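Local atomic coordinates of 5-formaminoimidazole-4-carboxamide-1-(beta)-D-ribofuranosyl 5'-monophosphate synthetase (Methanocaldococcus jannaschii, PDB entry 2R7L), a protein that catalyses the ATP- and formate-dependent formylation of AICAR to FAICAR in purine biosynthesis, without folates. Residues Ile263-Met274 and Cys300-Val308. Residues are numbered along the deposited sequence; the frame is centred on the assembly and turned at random.
Sequences IRESLLPQVFEM and CNENLELVV. With AMZ (aminoimidazole 4-carboxamide ribonucleotide), chain F.
Gln-270 fastens the helix starting at Leu-268 to the loop of the beta hairpin formed by strands 292-300 and 306-312, part of an antiparallel sheet in this ATP-grasp enzyme. Its amide serves the hairpin backbone twice: OE1 accepts from Leu-306 N at 2.8 Å, in the carbonyl plane on a lone pair, and NE2 donates to Leu-304 O at 3.1 Å, almost within its own amide plane. CG lies anti to the backbone N (chi1 -170°) and the chain runs out extended, carrying the amide across to the hairpin. A water gives OE1 a second donor and also donates to Leu-306 O, so three backbone groups are satisfied around one side chain. A leucine here would probably leave Leu-306 N and Leu-304 O without these partners and the water without one of its two acceptors.

Within the hairpin loop, Asn-301 OD1 forms an Asx turn with Asn-303 N and also takes Glu-305 N from the opposite face of its plane, while its ND2 donates to Glu-305 OE1. Next to Gln-270, Leu-306 CD1 packs against Val-271 CG2 and Met-274 SD, and meets Ile-263 CD1 tip to tip.

At the other end, Leu-304 CD1 lies over one face of the Arg-264 guanidinium, 3.7 Å from NH1, which donates to Ile-255 O of the second subunit. The bound substrate AICAR (AMZ) is also hydrogen-bonded to Ser-94 and Asn-258 of that subunit. Arg-264 NE donates to its phosphate oxygen, AMZ OP2, at 2.8 Å and nearly straight (172°).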
loop_
_atom_site.group_PDB
_atom_site.type_symbol
_atom_site.label_atom_id
_atom_site.label_comp_id
_atom_site.label_asym_id
_atom_site.label_seq_id
_atom_site.Cartn_x
_atom_site.Cartn_y
_atom_site.Cartn_z
ATOM N N ILE A 263 15.911 20.784 4.912
ATOM C CA ILE A 263 16.891 21.809 4.615
ATOM C C ILE A 263 16.710 22.314 3.187
ATOM O O ILE A 263 16.108 21.639 2.350
ATOM C CB ILE A 263 18.323 21.269 4.799
ATOM C CG1 ILE A 263 19.304 22.407 5.122
ATOM C CG2 ILE A 263 18.768 20.494 3.558
ATOM C CD1 ILE A 263 20.665 21.918 5.618
ATOM N N ARG A 264 17.218 23.516 2.926
ATOM C CA ARG A 264 17.285 24.078 1.583
ATOM C C ARG A 264 18.043 23.089 0.699
ATOM O O ARG A 264 19.136 22.645 1.062
ATOM C CB ARG A 264 18.030 25.407 1.648
ATOM C CG ARG A 264 18.185 26.162 0.356
ATOM C CD ARG A 264 18.707 27.556 0.706
ATOM N NE ARG A 264 19.088 28.352 -0.450
ATOM C CZ ARG A 264 19.385 29.649 -0.393
ATOM N NH1 ARG A 264 19.323 30.296 0.762
ATOM N NH2 ARG A 264 19.736 30.302 -1.488
ATOM N N GLU A 265 17.466 22.731 -0.448
ATOM C CA GLU A 265 17.989 21.599 -1.226
ATOM C C GLU A 265 19.424 21.813 -1.715
ATOM O O GLU A 265 20.218 20.881 -1.712
ATOM C CB GLU A 265 17.055 21.237 -2.394
ATOM C CG GLU A 265 17.340 19.863 -3.020
ATOM C CD GLU A 265 16.355 19.497 -4.124
ATOM O OE1 GLU A 265 15.166 19.253 -3.814
ATOM O OE2 GLU A 265 16.773 19.449 -5.306
ATOM N N SER A 266 19.757 23.042 -2.116
ATOM C CA SER A 266 21.124 23.371 -2.533
ATOM C C SER A 266 22.179 23.067 -1.464
ATOM O O SER A 266 23.376 23.089 -1.746
ATOM C CB SER A 266 21.227 24.839 -2.968
ATOM O OG SER A 266 20.684 25.715 -1.984
ATOM N N LEU A 267 21.743 22.762 -0.245
ATOM C CA LEU A 267 22.684 22.510 0.852
ATOM C C LEU A 267 22.935 21.026 1.090
ATOM O O LEU A 267 23.719 20.652 1.966
ATOM C CB LEU A 267 22.188 23.155 2.152
ATOM C CG LEU A 267 22.106 24.682 2.219
ATOM C CD1 LEU A 267 21.562 25.143 3.573
ATOM C CD2 LEU A 267 23.472 25.290 1.952
ATOM N N LEU A 268 22.270 20.173 0.317
ATOM C CA LEU A 268 22.445 18.731 0.500
ATOM C C LEU A 268 23.843 18.234 0.105
ATOM O O LEU A 268 24.382 17.321 0.743
ATOM C CB LEU A 268 21.338 17.958 -0.219
ATOM C CG LEU A 268 19.991 18.064 0.497
ATOM C CD1 LEU A 268 18.893 17.453 -0.349
ATOM C CD2 LEU A 268 20.084 17.377 1.844
ATOM N N PRO A 269 24.443 18.828 -0.940
ATOM C CA PRO A 269 25.830 18.443 -1.209
ATOM C C PRO A 269 26.737 18.673 -0.003
ATOM O O PRO A 269 27.605 17.847 0.281
ATOM C CB PRO A 269 26.230 19.351 -2.377
ATOM C CG PRO A 269 24.932 19.668 -3.065
ATOM C CD PRO A 269 23.937 19.791 -1.932
ATOM N N GLN A 270 26.524 19.775 0.715
ATOM C CA GLN A 270 27.268 20.036 1.945
ATOM C C GLN A 270 26.909 19.008 3.012
ATOM O O GLN A 270 27.786 18.470 3.686
ATOM C CB GLN A 270 26.990 21.456 2.467
ATOM C CG GLN A 270 27.909 21.873 3.609
ATOM C CD GLN A 270 27.490 23.184 4.295
ATOM O OE1 GLN A 270 27.795 23.395 5.468
ATOM N NE2 GLN A 270 26.794 24.058 3.564
ATOM N N VAL A 271 25.609 18.756 3.174
ATOM C CA VAL A 271 25.119 17.764 4.134
ATOM C C VAL A 271 25.762 16.400 3.889
ATOM O O VAL A 271 26.264 15.758 4.820
ATOM C CB VAL A 271 23.581 17.620 4.061
ATOM C CG1 VAL A 271 23.119 16.407 4.849
ATOM C CG2 VAL A 271 22.887 18.903 4.549
ATOM N N PHE A 272 25.758 15.967 2.632
ATOM C CA PHE A 272 26.318 14.660 2.275
ATOM C C PHE A 272 27.836 14.635 2.448
ATOM O O PHE A 272 28.389 13.677 3.002
ATOM C CB PHE A 272 25.923 14.265 0.846
ATOM C CG PHE A 272 24.585 13.572 0.754
ATOM C CD1 PHE A 272 23.465 14.250 0.299
ATOM C CD2 PHE A 272 24.450 12.242 1.128
ATOM C CE1 PHE A 272 22.229 13.615 0.217
ATOM C CE2 PHE A 272 23.221 11.602 1.055
ATOM C CZ PHE A 272 22.112 12.286 0.593
ATOM N N GLU A 273 28.507 15.694 1.990
ATOM C CA GLU A 273 29.967 15.803 2.144
ATOM C C GLU A 273 30.399 15.684 3.606
ATOM O O GLU A 273 31.404 15.048 3.914
ATOM C CB GLU A 273 30.486 17.113 1.542
ATOM C CG GLU A 273 31.999 17.267 1.568
ATOM C CD GLU A 273 32.706 16.329 0.600
ATOM O OE1 GLU A 273 32.227 16.179 -0.545
ATOM O OE2 GLU A 273 33.746 15.746 0.978
ATOM N N MET A 274 29.628 16.289 4.505
ATOM C CA MET A 274 29.918 16.219 5.931
ATOM C C MET A 274 29.836 14.793 6.424
ATOM O O MET A 274 30.681 14.335 7.206
ATOM C CB MET A 274 28.939 17.086 6.729
ATOM C CG MET A 274 29.088 18.578 6.499
ATOM S SD MET A 274 27.687 19.493 7.174
ATOM C CE MET A 274 27.869 19.178 8.925
ATOM N N CYS A 300 22.910 26.185 11.237
ATOM C CA CYS A 300 23.192 26.786 9.950
ATOM C C CYS A 300 23.262 28.298 10.116
ATOM O O CYS A 300 22.264 28.941 10.439
ATOM C CB CYS A 300 22.120 26.404 8.921
ATOM S SG CYS A 300 22.503 26.975 7.247
ATOM N N ASN A 301 24.447 28.862 9.910
ATOM C CA ASN A 301 24.606 30.301 10.060
ATOM C C ASN A 301 24.161 31.044 8.810
ATOM O O ASN A 301 23.834 30.427 7.792
ATOM C CB ASN A 301 26.030 30.667 10.489
ATOM C CG ASN A 301 27.054 30.409 9.411
ATOM O OD1 ASN A 301 26.766 30.517 8.221
ATOM N ND2 ASN A 301 28.274 30.093 9.825
ATOM N N GLU A 302 24.124 32.369 8.888
ATOM C CA GLU A 302 23.569 33.165 7.800
ATOM C C GLU A 302 24.391 33.057 6.518
ATOM O O GLU A 302 23.937 33.458 5.443
ATOM C CB GLU A 302 23.425 34.628 8.215
ATOM C CG GLU A 302 24.724 35.297 8.612
ATOM C CD GLU A 302 24.563 36.791 8.803
ATOM O OE1 GLU A 302 23.478 37.227 9.246
ATOM O OE2 GLU A 302 25.518 37.532 8.500
ATOM N N ASN A 303 25.599 32.521 6.635
ATOM C CA ASN A 303 26.436 32.283 5.465
ATOM C C ASN A 303 26.223 30.896 4.851
ATOM O O ASN A 303 26.987 30.466 3.978
ATOM C CB ASN A 303 27.905 32.485 5.814
ATOM C CG ASN A 303 28.256 33.941 6.002
ATOM O OD1 ASN A 303 27.807 34.801 5.245
ATOM N ND2 ASN A 303 29.058 34.229 7.019
ATOM N N LEU A 304 25.184 30.211 5.322
ATOM C CA LEU A 304 24.803 28.889 4.823
ATOM C C LEU A 304 25.887 27.850 5.063
ATOM O O LEU A 304 26.133 26.988 4.221
ATOM C CB LEU A 304 24.414 28.947 3.342
ATOM C CG LEU A 304 23.175 29.791 3.039
ATOM C CD1 LEU A 304 22.861 29.818 1.553
ATOM C CD2 LEU A 304 21.981 29.288 3.820
ATOM N N GLU A 305 26.529 27.941 6.220
ATOM C CA GLU A 305 27.534 26.973 6.619
ATOM C C GLU A 305 26.999 26.235 7.814
ATOM O O GLU A 305 26.531 26.859 8.769
ATOM C CB GLU A 305 28.837 27.667 7.012
ATOM C CG GLU A 305 29.400 28.603 5.958
ATOM C CD GLU A 305 30.535 29.472 6.497
ATOM O OE1 GLU A 305 30.647 29.627 7.736
ATOM O OE2 GLU A 305 31.314 30.000 5.678
ATOM N N LEU A 306 27.063 24.907 7.765
ATOM C CA LEU A 306 26.601 24.096 8.876
ATOM C C LEU A 306 27.730 23.901 9.880
ATOM O O LEU A 306 28.798 23.413 9.533
ATOM C CB LEU A 306 26.060 22.748 8.374
ATOM C CG LEU A 306 24.713 22.806 7.636
ATOM C CD1 LEU A 306 24.520 21.569 6.769
ATOM C CD2 LEU A 306 23.563 22.946 8.634
ATOM N N VAL A 307 27.487 24.305 11.122
ATOM C CA VAL A 307 28.478 24.191 12.180
ATOM C C VAL A 307 27.997 23.134 13.156
ATOM O O VAL A 307 26.919 23.261 13.734
ATOM C CB VAL A 307 28.671 25.553 12.927
ATOM C CG1 VAL A 307 29.695 25.423 14.047
ATOM C CG2 VAL A 307 29.092 26.649 11.960
ATOM N N VAL A 308 28.781 22.084 13.350
ATOM C CA VAL A 308 28.320 21.001 14.207
ATOM C C VAL A 308 28.832 21.119 15.639
ATOM O O VAL A 308 30.035 21.110 15.900
ATOM C CB VAL A 308 28.539 19.582 13.573
ATOM C CG1 VAL A 308 29.367 19.675 12.324
ATOM C CG2 VAL A 308 29.157 18.619 14.567
HETATM O O5 AMZ F . 13.344 25.937 1.047
HETATM C C6 AMZ F . 12.926 26.999 0.578
HETATM N N2 AMZ F . 11.841 27.636 1.012
HETATM C C3A AMZ F . 13.659 27.683 -0.563
HETATM C C7A AMZ F . 13.382 28.924 -1.108
HETATM N N3 AMZ F . 12.413 29.769 -0.752
HETATM N N1 AMZ F . 14.710 27.179 -1.199
HETATM C C5 AMZ F . 15.076 28.077 -2.125
HETATM N N AMZ F . 14.266 29.140 -2.066
HETATM C C1 AMZ F . 14.334 30.341 -2.932
HETATM C C2 AMZ F . 15.268 31.418 -2.380
HETATM C C3 AMZ F . 16.535 31.243 -3.197
HETATM O O2 AMZ F . 17.124 32.521 -3.433
HETATM O O1 AMZ F . 14.677 32.693 -2.661
HETATM O O AMZ F . 14.905 29.863 -4.161
HETATM C C AMZ F . 16.004 30.705 -4.523
HETATM C C4 AMZ F . 17.034 29.804 -5.234
HETATM O O3 AMZ F . 17.424 28.735 -4.378
HETATM P P AMZ F . 18.947 28.321 -4.285
HETATM O OP1 AMZ F . 19.517 27.759 -5.538
HETATM O O4 AMZ F . 19.769 29.627 -3.835
HETATM O OP2 AMZ F . 19.081 27.263 -3.065
HETATM O O HOH W 1 29.753 22.956 7.068
#